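Local coordinates for ribose 5-phosphate isomerase B (Anaplasma phagocytophilum, PDB 4EM8) that catalyses the reversible interconversion of ribose 5-phosphate and ribulose 5-phosphate, as a member of the LacAB/RpiB family of sugar-phosphate isomerases, at the interface of chains A and B. Sequence-based numbering; all coordinates share one arbitrary frame. Chains: chain A/B, Ribose 5-phosphate isomerase B.

Contact 1: the interface of chains A and B. Residues chain A 105, 141-142, 145-146; chain B 49-51, 76.
B:Tyr50 holds its ring between its own backbone N and carbonyl carbon (chi1 59°), which sends the phenol across the boundary to A:Asn105, while a bend at chi2 (142°) carries A:Arg142 past the ring to B:Asp49. This is one side of a two-fold symmetric dimer interface, where helix 138-146 of chain A packs on the 3-10 helix 50-53 of chain B and the loop residue before it. The aspartate is shared by two cations, one for each oxygen. NE of A:Arg142 donates to OD1 of B:Asp49 at 2.9 Å along a nearly straight bond; OD1 lies close to the guanidinium plane but is met on its anti side, somewhat out of the carboxylate plane, so the two flat groups stand steeply to each other. A:Lys145, extended beyond CG, brings NZ to the anti lone pair of OD2 of B:Asp49 at 2.7 Å. Long flexible chains suit this helix face, since they can reach one carboxylate from separate positions, and the two positive charges would be expected to favour its ionised form. With NE making the salt bridge, NH1 and NH2 make no bond to B:Asp49, which may keep them available for the substrate that this arginine is predicted to bind. The aliphatic stem works too: CB of A:Arg142 packs 3.7 Å from CE2 of the B:Tyr50 ring. B:Pro51, a compact and rigid residue, sets its CB 3.9 Å from CB of A:Lys145, and A:Leu146 supplies CD2 at 4.0 Å from CE1 of B:Tyr50. At the ring's tip, ND2 of A:Asn105 makes a weak, bent hydrogen bond to the hydroxyl OH of B:Tyr50, 2.9 Å away. The same amide nitrogen lies 3.1 Å from water 1 with almost perfect alignment (178° at the hydrogen), and that water lies equally far from the backbone N of B:Gly76.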
loop_
_atom_site.group_PDB
_atom_site.type_symbol
_atom_site.label_atom_id
_atom_site.label_comp_id
_atom_site.label_asym_id
_atom_site.label_seq_id
_atom_site.Cartn_x
_atom_site.Cartn_y
_atom_site.Cartn_z
ATOM N N ASN A 105 -12.402 -0.959 -1.324
ATOM C CA ASN A 105 -11.827 -1.270 -0.015
ATOM C C ASN A 105 -12.297 -0.383 1.142
ATOM O O ASN A 105 -11.823 -0.563 2.288
ATOM C CB ASN A 105 -10.303 -1.277 -0.126
ATOM C CG ASN A 105 -9.835 -2.016 -1.352
ATOM O OD1 ASN A 105 -9.610 -1.400 -2.393
ATOM N ND2 ASN A 105 -9.706 -3.344 -1.253
ATOM N N VAL A 141 -18.026 -8.186 2.221
ATOM C CA VAL A 141 -17.445 -9.334 2.928
ATOM C C VAL A 141 -15.910 -9.250 3.014
ATOM O O VAL A 141 -15.319 -9.592 4.053
ATOM C CB VAL A 141 -17.863 -10.702 2.321
ATOM C CG1 VAL A 141 -17.348 -10.885 0.893
ATOM C CG2 VAL A 141 -17.381 -11.836 3.211
ATOM N N ARG A 142 -15.259 -8.782 1.949
ATOM C CA ARG A 142 -13.780 -8.709 1.934
ATOM C C ARG A 142 -13.256 -7.591 2.843
ATOM O O ARG A 142 -12.286 -7.780 3.596
ATOM C CB ARG A 142 -13.280 -8.532 0.491
ATOM C CG ARG A 142 -13.618 -9.736 -0.368
ATOM C CD ARG A 142 -14.003 -9.345 -1.783
ATOM N NE ARG A 142 -14.470 -10.473 -2.580
ATOM C CZ ARG A 142 -14.820 -10.390 -3.868
ATOM N NH1 ARG A 142 -14.777 -9.225 -4.496
ATOM N NH2 ARG A 142 -15.215 -11.456 -4.521
ATOM N N LYS A 145 -13.503 -8.862 6.362
ATOM C CA LYS A 145 -12.352 -9.737 6.664
ATOM C C LYS A 145 -11.049 -8.973 6.934
ATOM O O LYS A 145 -10.240 -9.381 7.777
ATOM C CB LYS A 145 -12.162 -10.788 5.563
ATOM C CG LYS A 145 -13.070 -12.004 5.702
ATOM C CD LYS A 145 -13.149 -12.858 4.425
ATOM C CE LYS A 145 -14.160 -13.997 4.594
ATOM N NZ LYS A 145 -14.279 -14.902 3.402
ATOM N N LEU A 146 -10.875 -7.829 6.281
ATOM C CA LEU A 146 -9.687 -6.989 6.504
ATOM C C LEU A 146 -9.556 -6.507 7.946
ATOM O O LEU A 146 -8.458 -6.203 8.392
ATOM C CB LEU A 146 -9.656 -5.783 5.549
ATOM C CG LEU A 146 -9.367 -6.002 4.064
ATOM C CD1 LEU A 146 -9.367 -4.679 3.273
ATOM C CD2 LEU A 146 -8.032 -6.717 3.910
ATOM N N ASP B 49 -12.363 -14.569 -1.766
ATOM C CA ASP B 49 -12.068 -13.316 -1.060
ATOM C C ASP B 49 -10.558 -13.203 -0.807
ATOM O O ASP B 49 -9.990 -14.026 -0.082
ATOM C CB ASP B 49 -12.806 -13.285 0.271
ATOM C CG ASP B 49 -14.328 -13.332 0.108
ATOM O OD1 ASP B 49 -14.841 -12.850 -0.917
ATOM O OD2 ASP B 49 -14.989 -13.831 1.036
ATOM N N TYR B 50 -9.919 -12.189 -1.393
ATOM C CA TYR B 50 -8.461 -12.021 -1.269
ATOM C C TYR B 50 -7.886 -12.146 0.161
ATOM O O TYR B 50 -6.785 -12.698 0.323
ATOM C CB TYR B 50 -7.967 -10.753 -1.984
ATOM C CG TYR B 50 -8.589 -9.469 -1.487
ATOM C CD1 TYR B 50 -8.032 -8.774 -0.417
ATOM C CD2 TYR B 50 -9.725 -8.934 -2.102
ATOM C CE1 TYR B 50 -8.618 -7.601 0.059
ATOM C CE2 TYR B 50 -10.307 -7.767 -1.629
ATOM C CZ TYR B 50 -9.757 -7.115 -0.552
ATOM O OH TYR B 50 -10.330 -5.956 -0.104
ATOM N N PRO B 51 -8.601 -11.669 1.202
ATOM C CA PRO B 51 -7.955 -11.780 2.531
ATOM C C PRO B 51 -7.694 -13.193 2.998
ATOM O O PRO B 51 -6.813 -13.396 3.820
ATOM C CB PRO B 51 -8.914 -11.059 3.457
ATOM C CG PRO B 51 -9.651 -10.105 2.546
ATOM C CD PRO B 51 -9.828 -10.841 1.279
ATOM N N GLY B 76 -6.292 -4.232 -1.897
ATOM C CA GLY B 76 -6.729 -5.109 -0.825
ATOM C C GLY B 76 -5.631 -6.053 -0.345
ATOM O O GLY B 76 -5.474 -6.285 0.867
HETATM O O HOH W 1 -8.749 -4.940 -3.702
#

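Contact 2: the interface of chains A and B. Residues chain A 50-51, 76, 79-80; chain B 88, 105, 142, 146.
One face of the A:Tyr50 ring is lined by CD of A:Pro51 from its own chain; on the same side of the plane, but beyond the rim, lies CB of B:Arg142, while ND2 of B:Asn105 comes to the hydroxyl from beyond the opposite face. These meetings, and the water 2 link from B:Asn105 to the backbone N of A:Gly76, repeat those of contact 1 with the chains exchanged. At the hydroxyl end of the ring stands CD1 of B:Leu146, 3.7 Å from OH of A:Tyr50. B:Leu146 gives the central apolar contact: CG anti to the carbonyl carbon (chi1 -71°) turns its two methyls towards A:Ala80 and A:Ile79. CD2 presses to 3.6 Å from CB of A:Ala80, whose small side chain permits close approach to helix 75-81, and CD1 lies 4.0 Å from CG2 of the branched A:Ile79. The other end of A:Ile79 reaches on, with CD1 4.0 Å from CB of B:Arg88 and 4.1 Å from CB of B:Asn105. At the edge of the B:Arg88 guanidinium, in its plane, is the carbonyl O of B:Asn105, which takes a weak bond from NE and may help to steady the end of helix 95-105. The site joins predicted substrate-binding residues of both subunits, so it probably helps to assemble the active site across the dimer.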
loop_
_atom_site.group_PDB
_atom_site.type_symbol
_atom_site.label_atom_id
_atom_site.label_comp_id
_atom_site.label_asym_id
_atom_site.label_seq_id
_atom_site.Cartn_x
_atom_site.Cartn_y
_atom_site.Cartn_z
ATOM N N TYR A 50 9.125 8.471 9.728
ATOM C CA TYR A 50 7.689 8.422 9.393
ATOM C C TYR A 50 6.881 7.500 10.303
ATOM O O TYR A 50 5.759 7.849 10.675
ATOM C CB TYR A 50 7.435 8.144 7.882
ATOM C CG TYR A 50 8.055 6.868 7.367
ATOM C CD1 TYR A 50 7.369 5.663 7.444
ATOM C CD2 TYR A 50 9.339 6.861 6.826
ATOM C CE1 TYR A 50 7.950 4.479 7.000
ATOM C CE2 TYR A 50 9.932 5.678 6.364
ATOM C CZ TYR A 50 9.244 4.491 6.471
ATOM O OH TYR A 50 9.824 3.324 6.024
ATOM N N PRO A 51 7.439 6.344 10.713
ATOM C CA PRO A 51 6.604 5.476 11.569
ATOM C C PRO A 51 6.120 6.093 12.893
ATOM O O PRO A 51 5.054 5.710 13.394
ATOM C CB PRO A 51 7.526 4.281 11.857
ATOM C CG PRO A 51 8.492 4.259 10.716
ATOM C CD PRO A 51 8.738 5.701 10.413
ATOM N N GLY A 76 6.235 3.860 2.859
ATOM C CA GLY A 76 6.411 3.591 4.278
ATOM C C GLY A 76 5.200 3.919 5.134
ATOM O O GLY A 76 4.850 3.151 6.043
ATOM N N ILE A 79 2.525 1.096 4.625
ATOM C CA ILE A 79 2.899 -0.086 5.403
ATOM C C ILE A 79 2.552 0.111 6.896
ATOM O O ILE A 79 1.920 -0.743 7.511
ATOM C CB ILE A 79 4.412 -0.396 5.278
ATOM C CG1 ILE A 79 4.773 -0.874 3.862
ATOM C CG2 ILE A 79 4.837 -1.464 6.290
ATOM C CD1 ILE A 79 6.280 -0.851 3.598
ATOM N N ALA A 80 2.996 1.229 7.467
ATOM C CA ALA A 80 2.822 1.507 8.872
ATOM C C ALA A 80 1.347 1.663 9.258
ATOM O O ALA A 80 0.940 1.200 10.318
ATOM C CB ALA A 80 3.621 2.757 9.254
ATOM N N ARG B 88 6.471 -6.231 4.819
ATOM C CA ARG B 88 6.606 -4.895 4.238
ATOM C C ARG B 88 6.226 -4.986 2.770
ATOM O O ARG B 88 7.056 -5.341 1.928
ATOM C CB ARG B 88 8.018 -4.359 4.444
ATOM C CG ARG B 88 8.315 -4.101 5.919
ATOM C CD ARG B 88 9.736 -3.590 6.122
ATOM N NE ARG B 88 10.736 -4.508 5.556
ATOM C CZ ARG B 88 11.124 -5.655 6.115
ATOM N NH1 ARG B 88 10.604 -6.070 7.265
ATOM N NH2 ARG B 88 12.030 -6.421 5.501
ATOM N N ASN B 105 12.410 0.724 1.960
ATOM C CA ASN B 105 11.590 -0.012 2.929
ATOM C C ASN B 105 11.919 -1.496 3.054
ATOM O O ASN B 105 11.247 -2.205 3.831
ATOM C CB ASN B 105 10.110 0.192 2.583
ATOM C CG ASN B 105 9.805 1.640 2.246
ATOM O OD1 ASN B 105 9.860 2.027 1.088
ATOM N ND2 ASN B 105 9.544 2.453 3.264
ATOM N N ARG B 142 14.057 3.329 10.343
ATOM C CA ARG B 142 12.610 3.384 10.036
ATOM C C ARG B 142 12.055 1.978 9.772
ATOM O O ARG B 142 10.971 1.619 10.264
ATOM C CB ARG B 142 12.344 4.343 8.876
ATOM C CG ARG B 142 12.822 5.761 9.190
ATOM C CD ARG B 142 13.282 6.549 7.961
ATOM N NE ARG B 142 13.825 7.823 8.396
ATOM C CZ ARG B 142 14.423 8.714 7.616
ATOM N NH1 ARG B 142 14.546 8.497 6.315
ATOM N NH2 ARG B 142 14.878 9.837 8.141
ATOM N N LEU B 146 9.096 -0.068 11.664
ATOM C CA LEU B 146 7.957 -0.754 11.016
ATOM C C LEU B 146 7.681 -2.128 11.676
ATOM O O LEU B 146 6.565 -2.654 11.623
ATOM C CB LEU B 146 8.199 -0.910 9.515
ATOM C CG LEU B 146 8.113 0.388 8.704
ATOM C CD1 LEU B 146 8.354 0.128 7.216
ATOM C CD2 LEU B 146 6.752 1.038 8.900
HETATM O O HOH W 2 8.907 5.597 2.582
#

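Contacts 1 and 2 belong to one two-fold symmetric interface, their C-alpha centres about 22 Å apart. Residues 50, 51, 76, 105, 142 and 146 appear in both with the chains exchanged, whereas the charged part of contact 1 and the helix 75-81 part of contact 2 give different portions of the same repeated patch. The centre of contact 1 is about 7 Å from A:His104 and that of contact 2 about 7 Å from A:Cys71, both predicted catalytic residues. Each active site therefore probably draws on both chains, with helix 138-146 of one subunit completing the pocket of the other, and the dimer carries two such sites.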